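Local structure of endoglucanase (Ruminococcus champanellensis, 6WQV) at residues A[256-261]-A[301-306]; A[290-295]-A[331-336]. The protein acts as a broad-specificity family 5 endoglucanase, hydrolysing beta-1,4-linked polysaccharides such as cellulose and probably xylan. One frame throughout, in Å; residues are numbered along the deposited sequence. Where two conformers were deposited one is given.

Contact 1. Residues A[256-261]-A[301-306]; sequences SSFTQS and VLWGEN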
ATOM      1  N   SER A 256     -17.970  14.985 -10.365  1.00 18.39           N
ATOM      2  CA  SER A 256     -17.697  15.414  -9.002  1.00 17.43           C
ATOM      3  C   SER A 256     -18.873  15.179  -8.066  1.00 17.94           C
ATOM      4  O   SER A 256     -18.800  15.557  -6.894  1.00 18.29           O
ATOM      5  CB  SER A 256     -17.320  16.897  -8.984  1.00 18.64           C
ATOM      6  OG  SER A 256     -18.418  17.709  -9.372  1.00 22.51           O
ATOM      7  N   SER A 257     -19.945  14.552  -8.544  1.00 18.23           N
ATOM      8  CA  SER A 257     -21.133  14.300  -7.742  1.00 16.94           C
ATOM      9  C   SER A 257     -21.110  12.890  -7.171  1.00 17.45           C
ATOM     10  O   SER A 257     -20.829  11.928  -7.891  1.00 17.88           O
ATOM     11  CB  SER A 257     -22.383  14.468  -8.607  1.00 19.31           C
ATOM     12  OG  SER A 257     -23.545  14.024  -7.934  1.00 20.36           O
ATOM     13  N   PHE A 258     -21.427  12.776  -5.881  1.00 16.18           N
ATOM     14  CA  PHE A 258     -21.730  11.505  -5.230  1.00 15.51           C
ATOM     15  C   PHE A 258     -22.972  11.731  -4.384  1.00 18.38           C
ATOM     16  O   PHE A 258     -23.013  12.675  -3.586  1.00 20.62           O
ATOM     17  CB  PHE A 258     -20.580  11.023  -4.348  1.00 16.21           C
ATOM     18  CG  PHE A 258     -20.824   9.669  -3.732  1.00 15.60           C
ATOM     19  CD1 PHE A 258     -21.560   9.557  -2.567  1.00 16.79           C
ATOM     20  CD2 PHE A 258     -20.321   8.516  -4.313  1.00 15.03           C
ATOM     21  CE1 PHE A 258     -21.803   8.323  -1.993  1.00 17.54           C
ATOM     22  CE2 PHE A 258     -20.554   7.272  -3.735  1.00 17.08           C
ATOM     23  CZ  PHE A 258     -21.292   7.179  -2.573  1.00 16.30           C
ATOM     24  N   THR A 259     -23.983  10.887  -4.556  1.00 19.36           N
ATOM     25  CA  THR A 259     -25.277  11.119  -3.932  1.00 18.37           C
ATOM     26  C   THR A 259     -25.757   9.849  -3.238  1.00 17.00           C
ATOM     27  O   THR A 259     -25.135   8.789  -3.327  1.00 17.02           O
ATOM     28  CB  THR A 259     -26.320  11.557  -4.970  1.00 23.85           C
ATOM     29  OG1 THR A 259     -26.685  10.431  -5.779  1.00 28.36           O
ATOM     30  CG2 THR A 259     -25.789  12.667  -5.865  1.00 25.43           C
ATOM     31  N   GLN A 260     -26.895   9.969  -2.546  1.00 19.12           N
ATOM     32  CA  GLN A 260     -27.536   8.803  -1.943  1.00 19.66           C
ATOM     33  C   GLN A 260     -27.645   7.660  -2.941  1.00 19.21           C
ATOM     34  O   GLN A 260     -27.481   6.484  -2.582  1.00 20.94           O
ATOM     35  CB  GLN A 260     -28.930   9.193  -1.436  1.00 22.08           C
ATOM     36  CG  GLN A 260     -29.867   8.023  -1.186  1.00 25.50           C
ATOM     37  CD  GLN A 260     -29.486   7.247   0.053  1.00 25.29           C
ATOM     38  OE1 GLN A 260     -28.920   7.804   0.990  1.00 26.46           O
ATOM     39  NE2 GLN A 260     -29.777   5.951   0.059  1.00 24.51           N
ATOM     40  N   SER A 261     -27.924   7.989  -4.202  0.74 20.44           N
ATOM     41  CA  SER A 261     -28.128   6.967  -5.220  0.74 21.17           C
ATOM     42  C   SER A 261     -26.878   6.130  -5.467  0.74 22.44           C
ATOM     43  O   SER A 261     -26.997   4.987  -5.922  0.74 24.35           O
ATOM     44  CB  SER A 261     -28.572   7.633  -6.522  0.74 22.83           C
ATOM     45  OG  SER A 261     -29.716   8.445  -6.326  0.74 24.33           O
ATOM     46  N   VAL A 301     -17.795  14.209   1.529  1.00 14.09           N
ATOM     47  CA  VAL A 301     -18.202  13.878   2.897  1.00 13.83           C
ATOM     48  C   VAL A 301     -19.207  12.733   2.892  1.00 15.78           C
ATOM     49  O   VAL A 301     -19.093  11.782   3.673  1.00 15.84           O
ATOM     50  CB  VAL A 301     -18.744  15.127   3.615  1.00 16.19           C
ATOM     51  CG1 VAL A 301     -19.468  14.752   4.908  1.00 17.14           C
ATOM     52  CG2 VAL A 301     -17.608  16.104   3.917  1.00 17.61           C
ATOM     53  N   LEU A 302     -20.202  12.798   2.009  1.00 14.99           N
ATOM     54  CA  LEU A 302     -21.190  11.729   1.933  1.00 14.56           C
ATOM     55  C   LEU A 302     -20.539  10.426   1.495  1.00 14.01           C
ATOM     56  O   LEU A 302     -20.794   9.360   2.071  1.00 14.82           O
ATOM     57  CB  LEU A 302     -22.297  12.137   0.965  1.00 16.48           C
ATOM     58  CG  LEU A 302     -23.442  11.149   0.763  1.00 18.55           C
ATOM     59  CD1 LEU A 302     -24.206  10.976   2.059  1.00 21.23           C
ATOM     60  CD2 LEU A 302     -24.364  11.603  -0.353  1.00 19.50           C
ATOM     61  N   TRP A 303     -19.694  10.494   0.463  1.00 13.77           N
ATOM     62  CA  TRP A 303     -18.948   9.322   0.016  1.00 12.57           C
ATOM     63  C   TRP A 303     -18.094   8.756   1.143  1.00 13.08           C
ATOM     64  O   TRP A 303     -18.102   7.544   1.395  1.00 13.97           O
ATOM     65  CB  TRP A 303     -18.087   9.714  -1.193  1.00 12.27           C
ATOM     66  CG  TRP A 303     -17.034   8.722  -1.545  1.00 10.60           C
ATOM     67  CD1 TRP A 303     -17.161   7.643  -2.370  1.00 12.39           C
ATOM     68  CD2 TRP A 303     -15.683   8.714  -1.077  1.00 11.73           C
ATOM     69  NE1 TRP A 303     -15.965   6.959  -2.443  1.00 13.26           N
ATOM     70  CE2 TRP A 303     -15.044   7.601  -1.658  1.00 12.10           C
ATOM     71  CE3 TRP A 303     -14.953   9.545  -0.224  1.00 12.29           C
ATOM     72  CZ2 TRP A 303     -13.704   7.295  -1.409  1.00 12.00           C
ATOM     73  CZ3 TRP A 303     -13.625   9.239   0.028  1.00 12.73           C
ATOM     74  CH2 TRP A 303     -13.020   8.120  -0.556  1.00 11.94           C
ATOM     75  N   GLY A 304     -17.364   9.619   1.850  1.00 13.08           N
ATOM     76  CA  GLY A 304     -16.427   9.138   2.850  1.00 14.60           C
ATOM     77  C   GLY A 304     -17.103   8.509   4.051  1.00 13.54           C
ATOM     78  O   GLY A 304     -16.640   7.478   4.561  1.00 14.36           O
ATOM     79  N   GLU A 305     -18.186   9.121   4.540  1.00 13.26           N
ATOM     80  CA  GLU A 305     -18.924   8.516   5.640  1.00 15.85           C
ATOM     81  C   GLU A 305     -19.387   7.114   5.266  1.00 12.65           C
ATOM     82  O   GLU A 305     -19.254   6.170   6.052  1.00 14.71           O
ATOM     83  CB  GLU A 305     -20.153   9.355   5.995  1.00 20.83           C
ATOM     84  CG  GLU A 305     -19.900  10.772   6.454  1.00 30.65           C
ATOM     85  CD  GLU A 305     -21.197  11.515   6.745  1.00 36.90           C
ATOM     86  OE1 GLU A 305     -22.182  11.325   5.995  1.00 39.04           O
ATOM     87  OE2 GLU A 305     -21.231  12.283   7.728  1.00 39.71           O
ATOM     88  N   ASN A 306     -19.926   6.962   4.058  1.00 12.65           N
ATOM     89  CA  ASN A 306     -20.489   5.675   3.666  1.00 12.68           C
ATOM     90  C   ASN A 306     -19.400   4.660   3.349  1.00 13.07           C
ATOM     91  O   ASN A 306     -19.558   3.472   3.655  1.00 13.54           O
ATOM     92  CB  ASN A 306     -21.442   5.870   2.494  1.00 13.63           C
ATOM     93  CG  ASN A 306     -22.781   6.382   2.938  1.00 15.67           C
ATOM     94  OD1 ASN A 306     -23.602   5.621   3.451  1.00 16.10           O
ATOM     95  ND2 ASN A 306     -23.007   7.685   2.780  1.00 15.77           N
TER

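Contact 2. Residues A[290-295]-A[331-336]; sequences GALNKN and ENFGLL. With BGC (beta-D-glucopyranose), chain E; GLC (alpha-D-glucopyranose), chain B.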
ATOM      1  N   GLY A 290      -9.315   6.566  -1.767  1.00  9.55           N
ATOM      2  CA  GLY A 290      -9.368   8.018  -1.688  1.00 10.29           C
ATOM      3  C   GLY A 290     -10.320   8.519  -2.743  1.00 12.58           C
ATOM      4  O   GLY A 290     -10.797   7.763  -3.591  1.00 12.71           O
ATOM      5  N   ALA A 291     -10.624   9.811  -2.660  1.00 12.13           N
ATOM      6  CA  ALA A 291     -11.433  10.489  -3.668  1.00 12.88           C
ATOM      7  C   ALA A 291     -10.771  11.829  -3.956  1.00 12.80           C
ATOM      8  O   ALA A 291     -10.490  12.595  -3.031  1.00 13.54           O
ATOM      9  CB  ALA A 291     -12.880  10.706  -3.206  1.00 13.97           C
ATOM     10  N   LEU A 292     -10.514  12.092  -5.232  1.00 13.16           N
ATOM     11  CA  LEU A 292      -9.841  13.316  -5.640  1.00 15.61           C
ATOM     12  C   LEU A 292     -10.590  14.547  -5.160  1.00 13.83           C
ATOM     13  O   LEU A 292     -11.823  14.587  -5.159  1.00 14.60           O
ATOM     14  CB  LEU A 292      -9.840  13.394  -7.162  1.00 17.34           C
ATOM     15  CG  LEU A 292      -9.043  12.356  -7.939  1.00 15.51           C
ATOM     16  CD1 LEU A 292      -9.570  12.265  -9.365  1.00 16.42           C
ATOM     17  CD2 LEU A 292      -7.585  12.720  -7.964  1.00 16.05           C
ATOM     18  N   ASN A 293      -9.833  15.595  -4.826  1.00 13.08           N
ATOM     19  CA  ASN A 293     -10.458  16.886  -4.585  1.00 14.69           C
ATOM     20  C   ASN A 293     -10.966  17.457  -5.902  1.00 14.29           C
ATOM     21  O   ASN A 293     -10.173  17.758  -6.802  1.00 15.37           O
ATOM     22  CB  ASN A 293      -9.488  17.894  -3.980  1.00 13.93           C
ATOM     23  CG  ASN A 293     -10.096  19.287  -3.916  1.00 15.89           C
ATOM     24  OD1 ASN A 293     -11.293  19.436  -3.663  1.00 17.49           O
ATOM     25  ND2 ASN A 293      -9.289  20.304  -4.170  1.00 16.51           N
ATOM     26  N   LYS A 294     -12.286  17.622  -6.011  1.00 15.02           N
ATOM     27  CA  LYS A 294     -12.926  18.249  -7.161  1.00 16.27           C
ATOM     28  C   LYS A 294     -13.761  19.439  -6.705  1.00 17.97           C
ATOM     29  O   LYS A 294     -14.766  19.790  -7.333  1.00 18.81           O
ATOM     30  CB  LYS A 294     -13.773  17.235  -7.932  1.00 16.37           C
ATOM     31  CG  LYS A 294     -12.940  16.163  -8.628  1.00 16.17           C
ATOM     32  CD  LYS A 294     -13.817  15.070  -9.219  1.00 16.01           C
ATOM     33  CE  LYS A 294     -12.990  14.054  -9.992  1.00 17.48           C
ATOM     34  NZ  LYS A 294     -13.789  12.849 -10.348  1.00 17.39           N
ATOM     35  N   ASN A 295     -13.350  20.053  -5.586  1.00 18.54           N
ATOM     36  CA  ASN A 295     -14.036  21.210  -5.016  1.00 19.49           C
ATOM     37  C   ASN A 295     -15.499  20.868  -4.747  1.00 18.48           C
ATOM     38  O   ASN A 295     -16.423  21.635  -5.028  1.00 19.83           O
ATOM     39  CB  ASN A 295     -13.824  22.430  -5.901  1.00 24.48           C
ATOM     40  CG  ASN A 295     -12.339  22.719  -6.102  1.00 30.93           C
ATOM     41  OD1 ASN A 295     -11.859  22.835  -7.230  1.00 36.26           O
ATOM     42  ND2 ASN A 295     -11.597  22.791  -4.996  1.00 30.88           N
ATOM     43  N   GLU A 331      -3.352  14.596  -9.666  1.00 16.29           N
ATOM     44  CA  GLU A 331      -4.269  13.936  -8.751  1.00 13.83           C
ATOM     45  C   GLU A 331      -4.150  14.579  -7.378  1.00 14.17           C
ATOM     46  O   GLU A 331      -3.080  14.556  -6.769  1.00 15.94           O
ATOM     47  CB  GLU A 331      -3.940  12.447  -8.664  1.00 14.58           C
ATOM     48  CG  GLU A 331      -4.159  11.723  -9.979  1.00 15.89           C
ATOM     49  CD  GLU A 331      -3.791  10.242  -9.949  1.00 15.66           C
ATOM     50  OE1 GLU A 331      -3.421   9.701  -8.882  1.00 15.06           O
ATOM     51  OE2 GLU A 331      -3.888   9.610 -11.025  1.00 20.47           O
ATOM     52  N   ASN A 332      -5.240  15.149  -6.886  1.00 14.45           N
ATOM     53  CA  ASN A 332      -5.216  15.856  -5.608  1.00 12.59           C
ATOM     54  C   ASN A 332      -5.859  15.000  -4.526  1.00 12.29           C
ATOM     55  O   ASN A 332      -7.046  15.129  -4.224  1.00 12.88           O
ATOM     56  CB  ASN A 332      -5.904  17.203  -5.753  1.00 13.65           C
ATOM     57  CG  ASN A 332      -5.163  18.126  -6.677  1.00 14.17           C
ATOM     58  OD1 ASN A 332      -3.978  18.387  -6.487  1.00 14.62           O
ATOM     59  ND2 ASN A 332      -5.850  18.607  -7.704  1.00 18.45           N
ATOM     60  N   PHE A 333      -5.049  14.144  -3.915  1.00 11.65           N
ATOM     61  CA  PHE A 333      -5.486  13.263  -2.844  1.00 10.45           C
ATOM     62  C   PHE A 333      -5.035  13.735  -1.464  1.00 11.61           C
ATOM     63  O   PHE A 333      -5.123  12.979  -0.493  1.00 12.94           O
ATOM     64  CB  PHE A 333      -4.995  11.834  -3.099  1.00 11.14           C
ATOM     65  CG  PHE A 333      -5.768  11.091  -4.166  1.00 11.27           C
ATOM     66  CD1 PHE A 333      -7.085  10.699  -3.945  1.00 13.56           C
ATOM     67  CD2 PHE A 333      -5.161  10.722  -5.355  1.00 12.57           C
ATOM     68  CE1 PHE A 333      -7.789   9.996  -4.910  1.00 12.90           C
ATOM     69  CE2 PHE A 333      -5.863  10.012  -6.321  1.00 14.76           C
ATOM     70  CZ  PHE A 333      -7.181   9.656  -6.096  1.00 12.77           C
ATOM     71  N   GLY A 334      -4.571  14.977  -1.348  1.00 11.31           N
ATOM     72  CA  GLY A 334      -4.093  15.460  -0.069  1.00 11.03           C
ATOM     73  C   GLY A 334      -5.187  15.503   0.984  1.00 10.04           C
ATOM     74  O   GLY A 334      -6.357  15.764   0.700  1.00 11.86           O
ATOM     75  N   LEU A 335      -4.780  15.269   2.229  1.00 10.48           N
ATOM     76  CA  LEU A 335      -5.673  15.357   3.377  1.00 11.68           C
ATOM     77  C   LEU A 335      -4.962  16.164   4.453  1.00 10.88           C
ATOM     78  O   LEU A 335      -5.512  17.156   4.943  1.00 13.06           O
ATOM     79  CB  LEU A 335      -6.059  13.959   3.851  1.00 13.87           C
ATOM     80  CG  LEU A 335      -7.203  13.834   4.852  1.00 13.91           C
ATOM     81  CD1 LEU A 335      -8.518  14.293   4.255  1.00 20.43           C
ATOM     82  CD2 LEU A 335      -7.325  12.397   5.317  1.00 15.10           C
ATOM     83  N   LEU A 336      -3.737  15.768   4.790  1.00 10.74           N
ATOM     84  CA  LEU A 336      -2.865  16.554   5.658  1.00 11.65           C
ATOM     85  C   LEU A 336      -2.016  17.473   4.793  1.00 10.80           C
ATOM     86  O   LEU A 336      -1.290  17.008   3.907  1.00 12.19           O
ATOM     87  CB  LEU A 336      -1.929  15.639   6.452  1.00 13.48           C
ATOM     88  CG  LEU A 336      -0.868  16.339   7.319  1.00 13.94           C
ATOM     89  CD1 LEU A 336      -1.538  17.198   8.377  1.00 15.66           C
ATOM     90  CD2 LEU A 336       0.053  15.299   7.948  1.00 16.27           C
TER
HETATM   91  C2  BGC E   2      -0.428   9.540  -7.221  1.00 12.32           C
HETATM   92  C3  BGC E   2      -0.007  10.426  -8.348  1.00 12.77           C
HETATM   93  C4  BGC E   2       1.290   9.981  -8.976  1.00 14.81           C
HETATM   94  C5  BGC E   2       1.222   8.533  -9.409  1.00 14.28           C
HETATM   95  C6  BGC E   2       2.508   7.948  -9.899  1.00 14.02           C
HETATM   96  C1  BGC E   2      -0.503   8.082  -7.656  1.00 13.71           C
HETATM   97  O2  BGC E   2      -1.718   9.952  -6.706  1.00 13.21           O
HETATM   98  O3  BGC E   2       0.133  11.799  -7.836  1.00 14.48           O
HETATM   99  O4  BGC E   2       1.540  10.753 -10.209  1.00 17.94           O
HETATM  100  O5  BGC E   2       0.808   7.693  -8.251  1.00 13.62           O
HETATM  101  O6  BGC E   2       2.266   6.653 -10.460  1.00 19.75           O
HETATM  102  C1  GLC B   1      -2.223   3.250  -7.036  1.00 19.28           C
HETATM  103  C2  GLC B   1      -0.792   3.589  -6.664  1.00 13.23           C
HETATM  104  C3  GLC B   1      -0.464   4.939  -6.190  1.00 11.80           C
HETATM  105  C4  GLC B   1      -1.151   5.983  -7.039  1.00 11.97           C
HETATM  106  C5  GLC B   1      -2.636   5.749  -6.893  1.00 14.21           C
HETATM  107  C6  GLC B   1      -3.512   6.835  -7.496  1.00 14.02           C
HETATM  108  O1  GLC B   1      -3.012   2.722  -6.053  1.00 19.54           O
HETATM  109  O2  GLC B   1      -0.339   2.553  -5.739  1.00 13.78           O
HETATM  110  O3  GLC B   1       1.001   5.088  -6.296  1.00 11.71           O
HETATM  111  O4  GLC B   1      -0.756   7.284  -6.592  1.00 12.33           O
HETATM  112  O5  GLC B   1      -2.982   4.468  -7.556  1.00 16.68           O
HETATM  113  O6  GLC B   1      -3.349   6.916  -8.845  1.00 16.40           O
HETATM  114  O   HOH W   1      -8.038  16.243  -8.125  0.69 15.72           O
HETATM  115  O   HOH W   2      -8.862  19.889  -7.823  1.00 29.40           O

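Contact 1. Residues A[256-261]-A[301-306]
The rings of Phe-258 and Trp-303 stand nearly perpendicular, their planes at 82°, in a T-shaped (edge-to-face) pair in which the tryptophan supplies the edge. The centroid of the Phe-258 ring lies 5.1 Å from that of the five-membered ring of Trp-303, and the nearest side-chain approach is Trp-303 CD1 to Phe-258 CE2 at 3.7 Å. Both side chains carry CG anti to the backbone N; for Phe-258 (chi1 -176°) this brings the ring out of the loop and against the base of the Trp-303 side chain. Trp-303 CB also sits over this phenyl face, 3.8 Å from its centroid and only 15° off the ring normal, which qualifies as a CH-pi contact. The backbone joins in: Phe-258 CE1 comes within 3.6 Å of Trp-303 CA, so the face covers the helix backbone at Trp-303 as well as the indole edge.

Leu-302 approaches differently, at the rim of the phenyl ring. Its CD2 lies near the ring plane, 4.1 Å from Phe-258 CD1, and continues onto the loop backbone, where it meets Phe-258 O at 3.7 Å. One turn along the helix, Asn-306 ND2 returns to Leu-302 O at 2.9 Å, from above the carbonyl plane; the same oxygen accepts from Asn-306 N, so it is gripped twice. Phe-248 meets both rings, and Ile-263 and Leu-266 of helix 263-278 touch Phe-258, so the phenyl group joins that helix to helix 297-313 on the outside of the (beta/alpha)8 barrel of this glycoside hydrolase.

No hydrogen bond links the two segments, and the indole NE1 is spent on Ser-244 O, so the contact between them rests on dispersion and CH-pi contacts, with the near-perpendicular rings setting its geometry.

Contact 2. Residues A[290-295]-A[331-336]
A single carboxylate oxygen serves two sugars: Glu-331 OE1 accepts a hydrogen bond from O6 of the alpha-glucose GLC at 2.8 Å and another from O2 of the beta-glucose BGC, also at 2.8 Å. The acid reaches them with its chain extended beyond CG, and OE1 lies in the plane of the Phe-333 ring, at its edge. Two donors on one oxygen would probably stabilise the ionised form.

Behind this polar end, Leu-292 is the apolar contact. Its CD2 stands over one face of Phe-333, 3.9 Å from the ring centroid and 24° off the normal, a CH-pi arrangement displaced toward the rim. The same methyl packs against Glu-331 CB at 3.7 Å, so one branch of leucine supports both pocket residues. The ring is also met at its edge by backbone, with Phe-333 CE1 3.5 Å from Leu-292 N. Phe-333 CE1 also abuts Gly-290 C. An alanine in place of Phe-333 would remove the ring face that Leu-292 covers and would probably loosen the packing beside Glu-331 and the sugars.

The backbones are pinned by one nearly straight bond, Asn-293 N to Asn-332 O at 2.9 Å (168° at the hydrogen), lying in the carbonyl plane. A water donates to Asn-293 O and accepts from Asn-332 N at 3.2 Å, bridging the chains a second time. Asn-293 OD1 accepts from Asn-295 N, closing an Asx turn.

Asn-323, which follows strand 318-322, holds the backbone of Glu-331 and Phe-333, while Arg-300 of helix 297-313 binds Ala-291 O. The contact thus joins the loop leaving barrel strand 284-289 to the one running from strand 318-322 toward strand 336-337, beside the glycan cleft.

From the N terminus, residues 256-261 come first, just ahead of helix 263-278; contact 1 closes when the chain, having formed strand 284-289, reaches helix 297-313. Contact 2 opens within that span, at 290-295, and closes only past strand 318-322, at 331-336. The two closures therefore cross. Their centres lie about 14 Å apart, and they touch: Trp-303 CH2 of contact 1 lies 3.5 Å from Gly-290 C of contact 2, and Ser-256 CB packs on Lys-294 CB. Together they tie the outer helices 263-278 and 297-313 to the loops following the last two barrel strands, giving continuous packing from the barrel's outside toward the glycan.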